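Local coordinates for protein glutathione peroxidase (PDB 2V1M) that reduces hydrogen peroxide, and probably lipid hydroperoxides, at the expense of glutathione in the blood fluke Schistosoma mansoni, at residues A[138-149]-A[161-169]. Numbering follows the deposited sequence.
With SO4 (sulfate ion), chain B.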
loop_
_atom_site.group_PDB
_atom_site.type_symbol
_atom_site.label_atom_id
_atom_site.label_comp_id
_atom_site.label_asym_id
_atom_site.label_seq_id
_atom_site.Cartn_x
_atom_site.Cartn_y
_atom_site.Cartn_z
ATOM N N LEU A 138 0.473 -7.799 -1.830
ATOM C CA LEU A 138 1.880 -8.156 -1.891
ATOM C C LEU A 138 2.237 -8.407 -3.367
ATOM O O LEU A 138 1.591 -9.201 -4.066
ATOM C CB LEU A 138 2.128 -9.405 -1.058
ATOM C CG LEU A 138 3.554 -9.937 -1.033
ATOM C CD1 LEU A 138 4.531 -8.884 -0.481
ATOM C CD2 LEU A 138 3.620 -11.230 -0.235
ATOM N N VAL A 139 3.290 -7.706 -3.803
ATOM C CA VAL A 139 3.735 -7.657 -5.199
ATOM C C VAL A 139 5.176 -8.151 -5.240
ATOM O O VAL A 139 6.047 -7.682 -4.476
ATOM C CB VAL A 139 3.622 -6.222 -5.715
ATOM C CG1 VAL A 139 4.132 -6.111 -7.181
ATOM C CG2 VAL A 139 2.209 -5.674 -5.591
ATOM N N ASP A 140 5.438 -9.104 -6.143
ATOM C CA ASP A 140 6.765 -9.687 -6.239
ATOM C C ASP A 140 7.769 -8.755 -6.968
ATOM O O ASP A 140 7.445 -7.635 -7.391
ATOM C CB ASP A 140 6.654 -11.093 -6.866
ATOM C CG ASP A 140 6.378 -11.096 -8.377
ATOM O OD1 ASP A 140 6.437 -10.034 -9.038
ATOM O OD2 ASP A 140 6.092 -12.221 -8.853
ATOM N N ARG A 141 9.006 -9.254 -7.066
ATOM C CA ARG A 141 10.095 -8.474 -7.676
ATOM C C ARG A 141 9.921 -8.224 -9.176
ATOM O O ARG A 141 10.708 -7.444 -9.734
ATOM C CB ARG A 141 11.425 -9.149 -7.445
ATOM C CG ARG A 141 11.890 -9.153 -5.959
ATOM C CD ARG A 141 13.268 -9.756 -5.838
ATOM N NE ARG A 141 13.812 -9.910 -4.482
ATOM C CZ ARG A 141 14.443 -8.959 -3.800
ATOM N NH1 ARG A 141 14.514 -7.718 -4.255
ATOM N NH2 ARG A 141 15.000 -9.224 -2.615
ATOM N N GLN A 142 8.933 -8.883 -9.800
ATOM C CA GLN A 142 8.562 -8.655 -11.200
ATOM C C GLN A 142 7.272 -7.854 -11.330
ATOM O O GLN A 142 6.693 -7.756 -12.418
ATOM C CB GLN A 142 8.479 -9.992 -11.977
ATOM C CG GLN A 142 9.823 -10.645 -12.152
ATOM C CD GLN A 142 10.350 -11.318 -10.898
ATOM O OE1 GLN A 142 9.633 -12.059 -10.223
ATOM N NE2 GLN A 142 11.615 -11.076 -10.602
ATOM N N GLY A 143 6.805 -7.252 -10.241
ATOM C CA GLY A 143 5.684 -6.334 -10.313
ATOM C C GLY A 143 4.320 -7.019 -10.391
ATOM O O GLY A 143 3.326 -6.377 -10.741
ATOM N N GLN A 144 4.280 -8.311 -10.040
ATOM C CA GLN A 144 3.048 -9.116 -10.120
ATOM C C GLN A 144 2.393 -9.177 -8.740
ATOM O O GLN A 144 3.018 -9.635 -7.775
ATOM C CB GLN A 144 3.376 -10.533 -10.588
ATOM C CG GLN A 144 4.214 -10.552 -11.865
ATOM C CD GLN A 144 3.488 -9.901 -13.013
ATOM O OE1 GLN A 144 2.448 -10.398 -13.441
ATOM N NE2 GLN A 144 3.999 -8.786 -13.510
ATOM N N PRO A 145 1.127 -8.740 -8.621
ATOM C CA PRO A 145 0.388 -8.899 -7.328
ATOM C C PRO A 145 0.036 -10.379 -7.133
ATOM O O PRO A 145 -0.730 -10.961 -7.920
ATOM C CB PRO A 145 -0.863 -8.041 -7.506
ATOM C CG PRO A 145 -0.557 -7.142 -8.722
ATOM C CD PRO A 145 0.292 -8.023 -9.615
ATOM N N VAL A 146 0.615 -10.983 -6.090
ATOM C CA VAL A 146 0.462 -12.411 -5.877
ATOM C C VAL A 146 -0.232 -12.762 -4.570
ATOM O O VAL A 146 -0.500 -13.973 -4.361
ATOM C CB VAL A 146 1.773 -13.203 -6.056
ATOM C CG1 VAL A 146 2.286 -13.075 -7.483
ATOM C CG2 VAL A 146 2.824 -12.747 -5.039
ATOM N N LYS A 147 -0.564 -11.788 -3.703
ATOM C CA LYS A 147 -1.363 -12.107 -2.531
ATOM C C LYS A 147 -2.080 -10.848 -2.106
ATOM O O LYS A 147 -1.582 -9.722 -2.286
ATOM C CB LYS A 147 -0.531 -12.698 -1.392
ATOM C CG LYS A 147 -1.376 -13.526 -0.404
ATOM C CD LYS A 147 -0.557 -14.628 0.254
ATOM C CE LYS A 147 -1.316 -15.298 1.378
ATOM N NZ LYS A 147 -0.470 -16.306 2.078
ATOM N N ARG A 148 -3.238 -11.037 -1.482
ATOM C CA ARG A 148 -4.069 -9.959 -0.969
ATOM C C ARG A 148 -4.509 -10.326 0.445
ATOM O O ARG A 148 -4.879 -11.494 0.724
ATOM C CB ARG A 148 -5.313 -9.824 -1.866
ATOM C CG ARG A 148 -6.359 -8.851 -1.395
ATOM C CD ARG A 148 -7.522 -8.836 -2.404
ATOM N NE ARG A 148 -8.637 -8.044 -1.904
ATOM C CZ ARG A 148 -9.572 -7.499 -2.683
ATOM N NH1 ARG A 148 -9.485 -7.573 -4.024
ATOM N NH2 ARG A 148 -10.591 -6.847 -2.127
ATOM N N TYR A 149 -4.463 -9.341 1.342
ATOM C CA TYR A 149 -4.788 -9.553 2.767
ATOM C C TYR A 149 -5.859 -8.569 3.166
ATOM O O TYR A 149 -5.815 -7.370 2.838
ATOM C CB TYR A 149 -3.539 -9.367 3.644
ATOM C CG TYR A 149 -2.332 -10.144 3.199
ATOM C CD1 TYR A 149 -2.046 -11.406 3.751
ATOM C CD2 TYR A 149 -1.492 -9.637 2.207
ATOM C CE1 TYR A 149 -0.920 -12.126 3.350
ATOM C CE2 TYR A 149 -0.373 -10.348 1.806
ATOM C CZ TYR A 149 -0.084 -11.574 2.381
ATOM O OH TYR A 149 1.061 -12.217 1.957
ATOM N N ASP A 161 5.506 -14.288 4.177
ATOM C CA ASP A 161 5.289 -14.258 2.744
ATOM C C ASP A 161 6.243 -13.275 2.061
ATOM O O ASP A 161 6.755 -13.556 0.971
ATOM C CB ASP A 161 3.836 -13.882 2.428
ATOM C CG ASP A 161 2.821 -14.970 2.849
ATOM O OD1 ASP A 161 3.217 -16.142 3.033
ATOM O OD2 ASP A 161 1.608 -14.637 2.940
ATOM N N ILE A 162 6.482 -12.121 2.685
ATOM C CA ILE A 162 7.472 -11.195 2.157
ATOM C C ILE A 162 8.843 -11.863 2.056
ATOM O O ILE A 162 9.521 -11.715 1.044
ATOM C CB ILE A 162 7.520 -9.927 3.033
ATOM C CG1 ILE A 162 6.245 -9.079 2.768
ATOM C CG2 ILE A 162 8.801 -9.093 2.727
ATOM C CD1 ILE A 162 5.998 -8.018 3.855
ATOM N N MET A 163 9.277 -12.563 3.105
ATOM C CA MET A 163 10.598 -13.209 3.067
ATOM C C MET A 163 10.704 -14.174 1.915
ATOM O O MET A 163 11.771 -14.279 1.275
ATOM C CB MET A 163 10.940 -13.937 4.390
ATOM C CG MET A 163 10.977 -13.023 5.625
ATOM S SD MET A 163 11.836 -11.495 5.451
ATOM C CE MET A 163 13.540 -12.045 5.459
ATOM N N GLU A 164 9.640 -14.931 1.637
ATOM C CA GLU A 164 9.707 -15.864 0.509
ATOM C C GLU A 164 9.975 -15.089 -0.779
ATOM O O GLU A 164 10.872 -15.450 -1.578
ATOM C CB GLU A 164 8.444 -16.738 0.428
ATOM C CG GLU A 164 8.294 -17.715 1.627
ATOM C CD GLU A 164 6.965 -18.465 1.706
ATOM O OE1 GLU A 164 5.877 -17.854 1.687
ATOM O OE2 GLU A 164 7.011 -19.700 1.828
ATOM N N LEU A 165 9.231 -14.009 -0.977
ATOM C CA LEU A 165 9.408 -13.273 -2.240
ATOM C C LEU A 165 10.749 -12.525 -2.298
ATOM O O LEU A 165 11.317 -12.346 -3.386
ATOM C CB LEU A 165 8.244 -12.331 -2.484
ATOM C CG LEU A 165 6.858 -12.986 -2.600
ATOM C CD1 LEU A 165 5.840 -11.897 -2.975
ATOM C CD2 LEU A 165 6.872 -14.095 -3.660
ATOM N N LEU A 166 11.258 -12.064 -1.157
ATOM C CA LEU A 166 12.590 -11.394 -1.138
ATOM C C LEU A 166 13.692 -12.352 -1.498
ATOM O O LEU A 166 14.695 -11.947 -2.100
ATOM C CB LEU A 166 12.893 -10.817 0.256
ATOM C CG LEU A 166 12.073 -9.584 0.671
ATOM C CD1 LEU A 166 12.353 -9.245 2.109
ATOM C CD2 LEU A 166 12.372 -8.352 -0.191
ATOM N N GLU A 167 13.518 -13.630 -1.143
ATOM C CA GLU A 167 14.528 -14.642 -1.420
ATOM C C GLU A 167 14.616 -14.929 -2.918
ATOM O O GLU A 167 15.706 -15.291 -3.400
ATOM C CB GLU A 167 14.233 -15.933 -0.645
ATOM C CG GLU A 167 14.718 -15.967 0.797
ATOM C CD GLU A 167 16.232 -15.883 0.955
ATOM O OE1 GLU A 167 16.979 -16.050 -0.035
ATOM O OE2 GLU A 167 16.678 -15.643 2.096
ATOM N N LYS A 168 13.506 -14.759 -3.661
ATOM C CA LYS A 168 13.499 -15.007 -5.098
ATOM C C LYS A 168 14.297 -13.936 -5.815
ATOM O O LYS A 168 14.382 -12.782 -5.348
ATOM C CB LYS A 168 12.059 -15.038 -5.645
ATOM C CG LYS A 168 11.191 -16.066 -4.979
ATOM C CD LYS A 168 9.841 -16.164 -5.650
ATOM C CE LYS A 168 9.339 -17.590 -5.596
ATOM N NZ LYS A 168 10.293 -18.566 -6.217
ATOM N N LYS A 169 14.844 -14.312 -6.968
ATOM C CA LYS A 169 15.491 -13.349 -7.854
ATOM C C LYS A 169 14.526 -12.337 -8.473
ATOM O O LYS A 169 13.380 -12.641 -8.815
ATOM C CB LYS A 169 16.238 -14.107 -8.945
ATOM C CG LYS A 169 17.112 -13.255 -9.827
ATOM C CD LYS A 169 17.747 -14.088 -10.935
ATOM C CE LYS A 169 18.748 -13.259 -11.730
ATOM N NZ LYS A 169 19.950 -12.933 -10.908
ATOM O OXT LYS A 169 14.885 -11.167 -8.641
HETATM S S SO4 B . -10.486 -8.901 1.371
HETATM O O1 SO4 B . -11.412 -8.478 0.267
HETATM O O2 SO4 B . -11.040 -10.153 1.932
HETATM O O3 SO4 B . -9.162 -9.134 0.758
HETATM O O4 SO4 B . -10.462 -7.888 2.424
HETATM O O HOH W 1 9.776 -11.765 -5.764
#
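Leu138 and Leu165 meet tip to tip where the C-terminal helix packs on the last β-hairpin of this thioredoxin-fold protein, a worked example of an apolar centre flanked by polar clasps. CD1 of Leu165 lies 3.6 Å from both CG and CD2 of Leu138, and CG2 of Val146 closes on the same methyl. With chi1 at 179° and chi2 at 59°, Leu138 extends toward the helix and its CD1 comes to 3.7 Å from Ile162 CG1. Val33 of the neighbouring central strand and helix 46-60 extend this packed side. A classic β-bulge, in which Val146 and Lys147 stand opposite the single residue Leu138, turns both side chains toward the helix.

Polar groups grip both ends of the helical segment. OD2 of Asp161 takes the hydroxyl of Tyr149 on its anti lone pair, at 2.7 Å from OH, and a salt bridge from Lys147 NZ on its syn side but 31° out of the carboxylate plane. At the other end, Arg141 NE and NH2 converge side-on upon Leu166 O, in the guanidinium plane; the NH2 bond is the shorter, 2.8 Å to that oxygen. Arg141 NH1 is held by Gly31 O, and a water joins Arg141 N to Leu165 O.

Leu138, Ile162 and Tyr149 are buried, whereas Val146 and Lys147 lie at the exposed rim. The solvent side is looser: within the turn, where Asp140 OD1 accepts from Gln142 N and Gln144 N, Gln142 NE2 donates to the terminal Lys169 O at 3.0 Å. Lysine and tyrosine sharing one carboxylate oxygen would be expected to favour the anionic form of Asp161, and the Arg141 guanidinium probably offsets part of the helix dipole.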